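1H-3-hydroxy-4-oxoquinoline 2,4-dioxygenase (Pseudomonas putida, PDB 3IBT) catalyses the cofactor-independent, ring-cleaving dioxygenation of 3-hydroxy-1H-quinolin-4-one to N-formylanthranilate and carbon monoxide, a step in oxoquinoline degradation. Local coordinates at residues Gly57-Phe68 / Trp172-Arg183; Trp153-Val162 / Arg242-Asn250. All coordinates share one frame; numbering follows the deposited sequence.

Contact 1 of 2, residues Gly57-Phe68 / Trp172-Arg183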
loop_
_atom_site.group_PDB
_atom_site.type_symbol
_atom_site.label_atom_id
_atom_site.label_comp_id
_atom_site.label_asym_id
_atom_site.label_seq_id
_atom_site.Cartn_x
_atom_site.Cartn_y
_atom_site.Cartn_z
ATOM N N GLY A 57 6.432 11.486 -7.668
ATOM C CA GLY A 57 5.907 11.378 -9.028
ATOM C C GLY A 57 4.411 11.202 -9.097
ATOM O O GLY A 57 3.815 11.236 -10.187
ATOM N N HIS A 58 3.812 11.018 -7.922
ATOM C CA HIS A 58 2.389 10.788 -7.802
ATOM C C HIS A 58 1.575 12.012 -7.385
ATOM O O HIS A 58 0.341 11.957 -7.317
ATOM C CB HIS A 58 2.155 9.635 -6.850
ATOM C CG HIS A 58 2.555 8.329 -7.436
ATOM N ND1 HIS A 58 3.799 7.778 -7.235
ATOM C CD2 HIS A 58 1.904 7.495 -8.283
ATOM C CE1 HIS A 58 3.884 6.634 -7.894
ATOM N NE2 HIS A 58 2.745 6.438 -8.536
ATOM N N ASP A 59 2.256 13.118 -7.127
ATOM C CA ASP A 59 1.563 14.343 -6.800
ATOM C C ASP A 59 0.685 14.816 -7.978
ATOM O O ASP A 59 0.807 14.309 -9.110
ATOM C CB ASP A 59 2.560 15.417 -6.335
ATOM C CG ASP A 59 3.763 15.575 -7.273
ATOM O OD1 ASP A 59 4.407 14.533 -7.627
ATOM O OD2 ASP A 59 4.070 16.757 -7.628
ATOM N N ALA A 60 -0.221 15.759 -7.689
ATOM C CA ALA A 60 -1.076 16.390 -8.704
ATOM C C ALA A 60 -0.248 16.972 -9.860
ATOM O O ALA A 60 -0.762 17.230 -10.956
ATOM C CB ALA A 60 -1.947 17.479 -8.063
ATOM N N LYS A 61 1.040 17.163 -9.611
ATOM C CA LYS A 61 1.902 17.753 -10.605
ATOM C C LYS A 61 2.715 16.697 -11.333
ATOM O O LYS A 61 3.600 17.011 -12.146
ATOM C CB LYS A 61 2.802 18.807 -9.958
ATOM C CG LYS A 61 2.149 20.177 -9.785
ATOM C CD LYS A 61 2.234 20.990 -11.059
ATOM C CE LYS A 61 2.794 22.393 -10.758
ATOM N NZ LYS A 61 1.867 23.195 -9.882
ATOM N N GLN A 62 2.387 15.441 -11.035
ATOM C CA GLN A 62 3.115 14.277 -11.533
ATOM C C GLN A 62 4.546 14.673 -11.940
ATOM O O GLN A 62 4.864 14.854 -13.126
ATOM C CB GLN A 62 2.336 13.578 -12.651
ATOM C CG GLN A 62 2.987 12.289 -13.064
ATOM C CD GLN A 62 2.010 11.219 -13.404
ATOM O OE1 GLN A 62 0.836 11.493 -13.658
ATOM N NE2 GLN A 62 2.493 9.976 -13.434
ATOM N N THR A 63 5.386 14.829 -10.918
ATOM C CA THR A 63 6.711 15.399 -11.089
ATOM C C THR A 63 7.742 14.323 -11.359
ATOM O O THR A 63 7.867 13.353 -10.620
ATOM C CB THR A 63 7.152 16.213 -9.856
ATOM O OG1 THR A 63 6.082 17.059 -9.430
ATOM C CG2 THR A 63 8.344 17.073 -10.196
ATOM N N ASP A 64 8.499 14.519 -12.426
ATOM C CA ASP A 64 9.605 13.633 -12.740
ATOM C C ASP A 64 10.793 13.977 -11.836
ATOM O O ASP A 64 10.665 14.683 -10.823
ATOM C CB ASP A 64 9.998 13.763 -14.221
ATOM C CG ASP A 64 8.880 14.388 -15.067
ATOM O OD1 ASP A 64 7.742 13.849 -15.058
ATOM O OD2 ASP A 64 9.145 15.434 -15.728
ATOM N N SER A 65 11.950 13.489 -12.255
ATOM C CA SER A 65 13.163 13.433 -11.471
ATOM C C SER A 65 13.653 12.053 -11.834
ATOM O O SER A 65 13.005 11.355 -12.630
ATOM C CB SER A 65 12.887 13.517 -9.963
ATOM O OG SER A 65 14.102 13.353 -9.198
ATOM N N GLY A 66 14.789 11.654 -11.267
ATOM C CA GLY A 66 15.364 10.356 -11.574
ATOM C C GLY A 66 14.349 9.273 -11.325
ATOM O O GLY A 66 13.362 9.471 -10.603
ATOM N N ASP A 67 14.564 8.129 -11.951
ATOM C CA ASP A 67 13.814 6.971 -11.541
ATOM C C ASP A 67 14.378 6.679 -10.148
ATOM O O ASP A 67 15.335 7.364 -9.712
ATOM C CB ASP A 67 13.975 5.808 -12.534
ATOM C CG ASP A 67 14.992 4.794 -12.080
ATOM O OD1 ASP A 67 16.201 5.023 -12.291
ATOM O OD2 ASP A 67 14.569 3.776 -11.496
ATOM N N PHE A 68 13.797 5.696 -9.454
ATOM C CA PHE A 68 14.131 5.454 -8.045
ATOM C C PHE A 68 13.793 4.034 -7.592
ATOM O O PHE A 68 13.079 3.300 -8.285
ATOM C CB PHE A 68 13.439 6.503 -7.141
ATOM C CG PHE A 68 11.982 6.714 -7.471
ATOM C CD1 PHE A 68 11.000 5.846 -6.972
ATOM C CD2 PHE A 68 11.588 7.756 -8.309
ATOM C CE1 PHE A 68 9.633 6.030 -7.292
ATOM C CE2 PHE A 68 10.237 7.949 -8.638
ATOM C CZ PHE A 68 9.256 7.072 -8.135
ATOM N N TRP A 172 -4.425 7.356 -15.368
ATOM C CA TRP A 172 -4.086 8.757 -15.591
ATOM C C TRP A 172 -2.581 9.023 -15.468
ATOM O O TRP A 172 -2.043 9.880 -16.187
ATOM C CB TRP A 172 -4.881 9.625 -14.607
ATOM C CG TRP A 172 -4.448 11.031 -14.515
ATOM C CD1 TRP A 172 -4.715 12.017 -15.405
ATOM C CD2 TRP A 172 -3.674 11.631 -13.460
ATOM N NE1 TRP A 172 -4.148 13.198 -14.989
ATOM C CE2 TRP A 172 -3.500 12.994 -13.799
ATOM C CE3 TRP A 172 -3.102 11.148 -12.271
ATOM C CZ2 TRP A 172 -2.776 13.898 -12.987
ATOM C CZ3 TRP A 172 -2.383 12.043 -11.456
ATOM C CH2 TRP A 172 -2.227 13.408 -11.828
ATOM N N PHE A 173 -1.907 8.291 -14.570
ATOM C CA PHE A 173 -0.442 8.398 -14.406
ATOM C C PHE A 173 0.300 7.961 -15.682
ATOM O O PHE A 173 -0.268 7.253 -16.531
ATOM C CB PHE A 173 0.060 7.562 -13.225
ATOM C CG PHE A 173 -0.381 8.058 -11.862
ATOM C CD1 PHE A 173 -1.474 7.493 -11.227
ATOM C CD2 PHE A 173 0.336 9.045 -11.198
ATOM C CE1 PHE A 173 -1.863 7.934 -9.967
ATOM C CE2 PHE A 173 -0.043 9.489 -9.949
ATOM C CZ PHE A 173 -1.136 8.937 -9.332
ATOM N N HIS A 174 1.564 8.367 -15.820
ATOM C CA HIS A 174 2.295 8.103 -17.052
ATOM C C HIS A 174 2.769 6.663 -17.194
ATOM O O HIS A 174 3.070 5.989 -16.206
ATOM C CB HIS A 174 3.488 9.050 -17.199
ATOM C CG HIS A 174 3.123 10.497 -17.131
ATOM N ND1 HIS A 174 3.996 11.464 -16.672
ATOM C CD2 HIS A 174 1.980 11.145 -17.452
ATOM C CE1 HIS A 174 3.413 12.645 -16.724
ATOM N NE2 HIS A 174 2.188 12.479 -17.192
ATOM N N GLY A 175 2.867 6.218 -18.449
ATOM C CA GLY A 175 3.460 4.917 -18.782
ATOM C C GLY A 175 4.803 4.666 -18.120
ATOM O O GLY A 175 5.075 3.552 -17.660
ATOM N N GLU A 176 5.638 5.709 -18.065
ATOM C CA GLU A 176 6.920 5.649 -17.346
ATOM C C GLU A 176 6.777 5.363 -15.817
ATOM O O GLU A 176 7.697 4.851 -15.155
ATOM C CB GLU A 176 7.738 6.910 -17.629
ATOM C CG GLU A 176 8.287 6.958 -19.058
ATOM C CD GLU A 176 9.518 7.974 -19.116
ATOM O OE1 GLU A 176 9.815 8.746 -18.074
ATOM O OE2 GLU A 176 10.094 8.075 -20.303
HETATM N N MSE A 177 5.623 5.670 -15.253
HETATM C CA MSE A 177 5.425 5.273 -13.893
HETATM C C MSE A 177 4.880 3.838 -13.854
HETATM O O MSE A 177 5.350 3.015 -13.073
HETATM C CB MSE A 177 4.519 6.251 -13.177
HETATM C CG MSE A 177 4.500 6.061 -11.667
HETATM SE SE MSE A 177 6.195 6.492 -10.764
HETATM C CE MSE A 177 6.212 8.474 -11.188
ATOM N N TRP A 178 3.908 3.527 -14.705
ATOM C CA TRP A 178 3.377 2.179 -14.728
ATOM C C TRP A 178 4.531 1.141 -14.800
ATOM O O TRP A 178 4.491 0.045 -14.192
ATOM C CB TRP A 178 2.366 1.980 -15.879
ATOM C CG TRP A 178 1.773 0.602 -15.777
ATOM C CD1 TRP A 178 2.064 -0.465 -16.560
ATOM C CD2 TRP A 178 0.867 0.122 -14.765
ATOM N NE1 TRP A 178 1.365 -1.572 -16.132
ATOM C CE2 TRP A 178 0.630 -1.238 -15.027
ATOM C CE3 TRP A 178 0.221 0.718 -13.680
ATOM C CZ2 TRP A 178 -0.226 -2.024 -14.234
ATOM C CZ3 TRP A 178 -0.617 -0.065 -12.881
ATOM C CH2 TRP A 178 -0.835 -1.414 -13.170
ATOM N N GLN A 179 5.562 1.527 -15.541
ATOM C CA GLN A 179 6.682 0.664 -15.825
ATOM C C GLN A 179 7.618 0.609 -14.652
ATOM O O GLN A 179 7.974 -0.474 -14.216
ATOM C CB GLN A 179 7.406 1.146 -17.069
ATOM C CG GLN A 179 6.607 0.904 -18.344
ATOM C CD GLN A 179 7.181 1.640 -19.549
ATOM O OE1 GLN A 179 8.299 2.165 -19.506
ATOM N NE2 GLN A 179 6.414 1.671 -20.638
ATOM N N ARG A 180 8.017 1.767 -14.126
ATOM C CA ARG A 180 8.864 1.767 -12.938
ATOM C C ARG A 180 8.261 0.814 -11.885
ATOM O O ARG A 180 8.973 0.027 -11.249
ATOM C CB ARG A 180 9.077 3.182 -12.375
ATOM C CG ARG A 180 9.811 3.166 -11.016
ATOM C CD ARG A 180 10.956 4.153 -10.858
ATOM N NE ARG A 180 10.467 5.529 -10.832
ATOM C CZ ARG A 180 10.435 6.331 -11.892
ATOM N NH1 ARG A 180 9.949 7.559 -11.771
ATOM N NH2 ARG A 180 10.881 5.907 -13.068
ATOM N N ALA A 181 6.938 0.884 -11.761
ATOM C CA ALA A 181 6.199 0.149 -10.781
ATOM C C ALA A 181 6.452 -1.342 -10.962
ATOM O O ALA A 181 6.677 -2.093 -10.000
ATOM C CB ALA A 181 4.738 0.457 -10.934
ATOM N N CYS A 182 6.451 -1.752 -12.219
ATOM C CA CYS A 182 6.629 -3.151 -12.521
ATOM C C CYS A 182 8.053 -3.605 -12.296
ATOM O O CYS A 182 8.274 -4.642 -11.667
ATOM C CB CYS A 182 6.080 -3.482 -13.900
ATOM S SG CYS A 182 4.288 -3.162 -13.848
ATOM N N ARG A 183 9.013 -2.800 -12.721
ATOM C CA ARG A 183 10.396 -3.123 -12.461
ATOM C C ARG A 183 10.573 -3.278 -10.968
ATOM O O ARG A 183 11.251 -4.196 -10.479
ATOM C CB ARG A 183 11.300 -1.988 -12.878
ATOM C CG ARG A 183 11.454 -1.711 -14.331
ATOM C CD ARG A 183 12.690 -0.872 -14.428
ATOM N NE ARG A 183 12.909 -0.176 -13.144
ATOM C CZ ARG A 183 12.859 1.156 -13.000
ATOM N NH1 ARG A 183 12.603 1.967 -14.066
ATOM N NH2 ARG A 183 13.080 1.682 -11.788
#
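Arg180 is laid over one face of the Phe68 ring, with CD almost on the ring normal, 4.1 Å from the centroid. Bends at chi2 and chi3 stand the guanidinium steeply over the ring, NE above its centre, the planes 74° apart, in an off-centre cation-pi contact. CA of Asp67 covers a face of the same guanidinium. One turn further along helix 175-192, Arg183 forms a salt bridge with Asp67, NH2 to OD2 at 2.6 Å, though the N-H points poorly at the oxygen and the hydrogen bond within it is weak.

Earlier on the helix, selenomethionine Met177 puts SE 4.1 Å from Phe68 CZ in a Met-aromatic contact and rests CE on CA of Gly57, 3.6 Å away. His58 turns its edge to a face of Phe173 in an offset edge-to-face contact, ring centroids 4.8 Å apart, while its NE2 is hydrogen-bonded to the backbone N of Cys31. Gln62, with CG anti to the backbone N (chi1 -173°), slides its amide over the His174 ring, the planes 7° apart.

The loop after strand 49-53 thus packs against a helix inserted between strands 115-119 and 207-212, a cap-to-core junction of the alpha/beta-hydrolase fold, beside the probable substrate-binding residues Trp30 and Cys31.

Contact 2 of 2, residues Trp153-Val162 / Arg242-Asn250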
loop_
_atom_site.group_PDB
_atom_site.type_symbol
_atom_site.label_atom_id
_atom_site.label_comp_id
_atom_site.label_asym_id
_atom_site.label_seq_id
_atom_site.Cartn_x
_atom_site.Cartn_y
_atom_site.Cartn_z
ATOM N N TRP A 153 -8.113 -7.130 -10.860
ATOM C CA TRP A 153 -8.409 -6.296 -9.706
ATOM C C TRP A 153 -9.889 -5.908 -9.557
ATOM O O TRP A 153 -10.449 -5.928 -8.422
ATOM C CB TRP A 153 -7.527 -5.052 -9.764
ATOM C CG TRP A 153 -6.064 -5.347 -9.462
ATOM C CD1 TRP A 153 -5.555 -6.488 -8.895
ATOM C CD2 TRP A 153 -4.945 -4.471 -9.667
ATOM N NE1 TRP A 153 -4.197 -6.383 -8.740
ATOM C CE2 TRP A 153 -3.788 -5.157 -9.199
ATOM C CE3 TRP A 153 -4.806 -3.178 -10.181
ATOM C CZ2 TRP A 153 -2.498 -4.599 -9.260
ATOM C CZ3 TRP A 153 -3.532 -2.619 -10.224
ATOM C CH2 TRP A 153 -2.393 -3.331 -9.772
ATOM N N ALA A 154 -10.531 -5.581 -10.688
ATOM C CA ALA A 154 -11.944 -5.176 -10.656
ATOM C C ALA A 154 -12.938 -6.290 -10.415
ATOM O O ALA A 154 -13.980 -6.047 -9.858
ATOM C CB ALA A 154 -12.329 -4.431 -11.908
ATOM N N GLU A 155 -12.630 -7.502 -10.864
ATOM C CA GLU A 155 -13.605 -8.602 -10.905
ATOM C C GLU A 155 -14.990 -8.146 -11.365
ATOM O O GLU A 155 -15.068 -7.333 -12.263
ATOM C CB GLU A 155 -13.647 -9.327 -9.584
ATOM C CG GLU A 155 -13.903 -10.802 -9.795
ATOM C CD GLU A 155 -15.174 -11.287 -9.137
ATOM O OE1 GLU A 155 -15.303 -12.510 -8.934
ATOM O OE2 GLU A 155 -16.039 -10.451 -8.775
ATOM N N THR A 156 -16.063 -8.627 -10.752
ATOM C CA THR A 156 -17.443 -8.330 -11.185
ATOM C C THR A 156 -18.129 -7.176 -10.468
ATOM O O THR A 156 -19.345 -7.227 -10.272
ATOM C CB THR A 156 -18.407 -9.518 -10.901
ATOM O OG1 THR A 156 -17.665 -10.710 -10.674
ATOM C CG2 THR A 156 -19.444 -9.728 -12.057
ATOM N N THR A 157 -17.409 -6.146 -10.052
ATOM C CA THR A 157 -18.115 -5.139 -9.267
ATOM C C THR A 157 -18.830 -4.135 -10.078
ATOM O O THR A 157 -18.430 -3.792 -11.187
ATOM C CB THR A 157 -17.271 -4.356 -8.299
ATOM O OG1 THR A 157 -15.920 -4.541 -8.676
ATOM C CG2 THR A 157 -17.533 -4.815 -6.839
ATOM N N ASP A 158 -19.907 -3.673 -9.460
ATOM C CA ASP A 158 -20.690 -2.556 -9.901
ATOM C C ASP A 158 -20.180 -1.304 -9.138
ATOM O O ASP A 158 -20.679 -0.186 -9.376
ATOM C CB ASP A 158 -22.172 -2.850 -9.599
ATOM C CG ASP A 158 -22.428 -3.201 -8.095
ATOM O OD1 ASP A 158 -21.460 -3.519 -7.322
ATOM O OD2 ASP A 158 -23.617 -3.147 -7.685
ATOM N N ASN A 159 -19.186 -1.483 -8.249
ATOM C CA ASN A 159 -18.769 -0.392 -7.351
ATOM C C ASN A 159 -18.253 0.936 -7.989
ATOM O O ASN A 159 -17.105 1.030 -8.493
ATOM C CB ASN A 159 -17.817 -0.892 -6.271
ATOM C CG ASN A 159 -17.619 0.135 -5.133
ATOM O OD1 ASN A 159 -17.950 -0.104 -3.969
ATOM N ND2 ASN A 159 -17.061 1.276 -5.484
ATOM N N ALA A 160 -19.120 1.956 -7.919
ATOM C CA ALA A 160 -18.895 3.257 -8.544
ATOM C C ALA A 160 -17.475 3.750 -8.296
ATOM O O ALA A 160 -16.780 4.119 -9.247
ATOM C CB ALA A 160 -19.899 4.252 -8.044
ATOM N N ASP A 161 -17.048 3.699 -7.032
ATOM C CA ASP A 161 -15.776 4.246 -6.566
ATOM C C ASP A 161 -14.569 3.453 -7.003
ATOM O O ASP A 161 -13.511 4.030 -7.213
ATOM C CB ASP A 161 -15.728 4.324 -5.037
ATOM C CG ASP A 161 -16.810 5.221 -4.438
ATOM O OD1 ASP A 161 -17.334 6.143 -5.148
ATOM O OD2 ASP A 161 -17.107 5.007 -3.225
ATOM N N VAL A 162 -14.693 2.132 -7.099
ATOM C CA VAL A 162 -13.561 1.289 -7.520
ATOM C C VAL A 162 -13.382 1.456 -9.007
ATOM O O VAL A 162 -12.263 1.690 -9.485
ATOM C CB VAL A 162 -13.803 -0.194 -7.201
ATOM C CG1 VAL A 162 -12.764 -1.029 -7.827
ATOM C CG2 VAL A 162 -13.776 -0.392 -5.731
ATOM N N ARG A 242 -14.973 -8.458 -3.716
ATOM C CA ARG A 242 -14.582 -9.151 -4.928
ATOM C C ARG A 242 -13.391 -8.398 -5.513
ATOM O O ARG A 242 -12.769 -8.847 -6.478
ATOM C CB ARG A 242 -15.751 -9.206 -5.922
ATOM C CG ARG A 242 -17.108 -9.386 -5.279
ATOM C CD ARG A 242 -17.551 -10.881 -5.149
ATOM N NE ARG A 242 -16.556 -11.810 -4.586
ATOM C CZ ARG A 242 -15.996 -12.813 -5.270
ATOM N NH1 ARG A 242 -16.324 -13.044 -6.549
ATOM N NH2 ARG A 242 -15.096 -13.592 -4.683
ATOM N N THR A 243 -13.052 -7.283 -4.878
ATOM C CA THR A 243 -12.127 -6.289 -5.404
ATOM C C THR A 243 -10.760 -6.308 -4.729
ATOM O O THR A 243 -10.606 -6.833 -3.617
ATOM C CB THR A 243 -12.812 -4.904 -5.213
ATOM O OG1 THR A 243 -13.535 -4.605 -6.394
ATOM C CG2 THR A 243 -11.873 -3.731 -4.771
ATOM N N HIS A 244 -9.791 -5.691 -5.396
ATOM C CA HIS A 244 -8.428 -5.506 -4.877
ATOM C C HIS A 244 -8.259 -4.306 -3.890
ATOM O O HIS A 244 -7.225 -4.226 -3.226
ATOM C CB HIS A 244 -7.457 -5.444 -6.091
ATOM C CG HIS A 244 -6.004 -5.203 -5.765
ATOM N ND1 HIS A 244 -5.257 -6.041 -4.961
ATOM C CD2 HIS A 244 -5.141 -4.252 -6.210
ATOM C CE1 HIS A 244 -4.007 -5.601 -4.904
ATOM N NE2 HIS A 244 -3.910 -4.517 -5.653
ATOM N N PHE A 245 -9.253 -3.411 -3.757
ATOM C CA PHE A 245 -9.115 -2.179 -2.928
ATOM C C PHE A 245 -10.184 -2.150 -1.867
ATOM O O PHE A 245 -11.215 -1.468 -1.989
ATOM C CB PHE A 245 -9.228 -0.964 -3.781
ATOM C CG PHE A 245 -8.716 -1.182 -5.144
ATOM C CD1 PHE A 245 -9.561 -1.656 -6.141
ATOM C CD2 PHE A 245 -7.370 -0.941 -5.443
ATOM C CE1 PHE A 245 -9.090 -1.875 -7.452
ATOM C CE2 PHE A 245 -6.877 -1.139 -6.735
ATOM C CZ PHE A 245 -7.744 -1.618 -7.756
ATOM N N PRO A 246 -9.970 -2.939 -0.809
ATOM C CA PRO A 246 -10.964 -2.936 0.253
ATOM C C PRO A 246 -11.205 -1.532 0.873
ATOM O O PRO A 246 -12.256 -1.265 1.459
ATOM C CB PRO A 246 -10.382 -3.917 1.281
ATOM C CG PRO A 246 -8.974 -4.163 0.898
ATOM C CD PRO A 246 -8.844 -3.868 -0.551
ATOM N N SER A 247 -10.249 -0.634 0.745
ATOM C CA SER A 247 -10.430 0.704 1.281
ATOM C C SER A 247 -11.466 1.486 0.479
ATOM O O SER A 247 -12.014 2.443 0.976
ATOM C CB SER A 247 -9.113 1.429 1.244
ATOM O OG SER A 247 -8.598 1.342 -0.088
ATOM N N LEU A 248 -11.719 1.065 -0.759
ATOM C CA LEU A 248 -12.687 1.728 -1.607
ATOM C C LEU A 248 -13.962 0.956 -1.572
ATOM O O LEU A 248 -15.010 1.524 -1.339
ATOM C CB LEU A 248 -12.193 1.766 -3.046
ATOM C CG LEU A 248 -11.145 2.797 -3.429
ATOM C CD1 LEU A 248 -10.756 2.579 -4.900
ATOM C CD2 LEU A 248 -11.665 4.206 -3.202
ATOM N N GLU A 249 -13.865 -0.352 -1.815
ATOM C CA GLU A 249 -15.036 -1.232 -1.816
ATOM C C GLU A 249 -15.750 -1.366 -0.426
ATOM O O GLU A 249 -16.993 -1.451 -0.337
ATOM C CB GLU A 249 -14.667 -2.607 -2.363
ATOM C CG GLU A 249 -15.894 -3.424 -2.703
ATOM C CD GLU A 249 -15.553 -4.860 -3.159
ATOM O OE1 GLU A 249 -14.405 -5.328 -2.865
ATOM O OE2 GLU A 249 -16.437 -5.506 -3.823
ATOM N N ASN A 250 -14.978 -1.422 0.646
ATOM C CA ASN A 250 -15.578 -1.656 1.923
ATOM C C ASN A 250 -15.010 -0.788 3.015
ATOM O O ASN A 250 -14.462 -1.305 3.990
ATOM C CB ASN A 250 -15.487 -3.121 2.299
ATOM C CG ASN A 250 -16.545 -3.981 1.589
ATOM O OD1 ASN A 250 -17.749 -3.681 1.593
ATOM N ND2 ASN A 250 -16.084 -5.066 0.965
#
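Trp153 starts its contact at CB, which sits 3.7 Å from CB of His244 and also touches CZ of Phe245. From there CG and CD1 run over the imidazole, CD1 lying 3.4 Å from His244 CG. NE1 stands above the centre of the imidazole, CE2 approaches CD2, and at the far rim CZ2 still meets NE2. With His244 CG anti to its backbone N (chi1 178°), the two side chains point the same way and stack face to face, planes 13° apart. On the benzo side, CE3 reaches CZ of Phe245, whose ring stands steeply to the indole. The backbones meet here too: His244 N donates to Trp153 O at 3.1 Å.

By similarity His244 is the proton donor/acceptor and Trp153 binds substrate; the histidine sits on the loop after the last sheet strand, its usual place in the alpha/beta-hydrolase fold, with ND1 weakly hydrogen-bonded to Asp120.

Beyond the stack, Val162 divides its branches: CG1 packs on CD1 of Phe245 at 3.7 Å and CG2 on CB of Leu248. At the outer end Glu155 OE1 forms a salt bridge with Arg242 NH1, 2.6 Å long, carboxylate and guanidinium planes nearly perpendicular. Its other oxygen, OE2, accepts from both N and OG1 of Thr156, which approach from one face of the carboxylate. Arg242 N in turn donates to Glu249 OE2 on its syn lone pair, an almost straight bond of 176°.

Overall arrangement
The centres of the two contacts lie 24 Å apart, yet Trp178 of helix 175-192 packs on Trp153, so the contacts touch through these indoles. Both tie the helices between strands 115-119 and 207-212 to loops following sheet strands: contact 1 uses the loop after 49-53, contact 2 the one after 234-238. Each is partly buried, with a salt bridge toward the outside. Within, contact 1 relies on mixed packing of arginine, selenomethionine, histidine and phenylalanine, whereas contact 2 adds a backbone hydrogen bond and a face-to-face ring stack. Contact 2 itself contains the probable catalytic histidine; contact 1 borders the probable substrate site through Cys31 and Trp30.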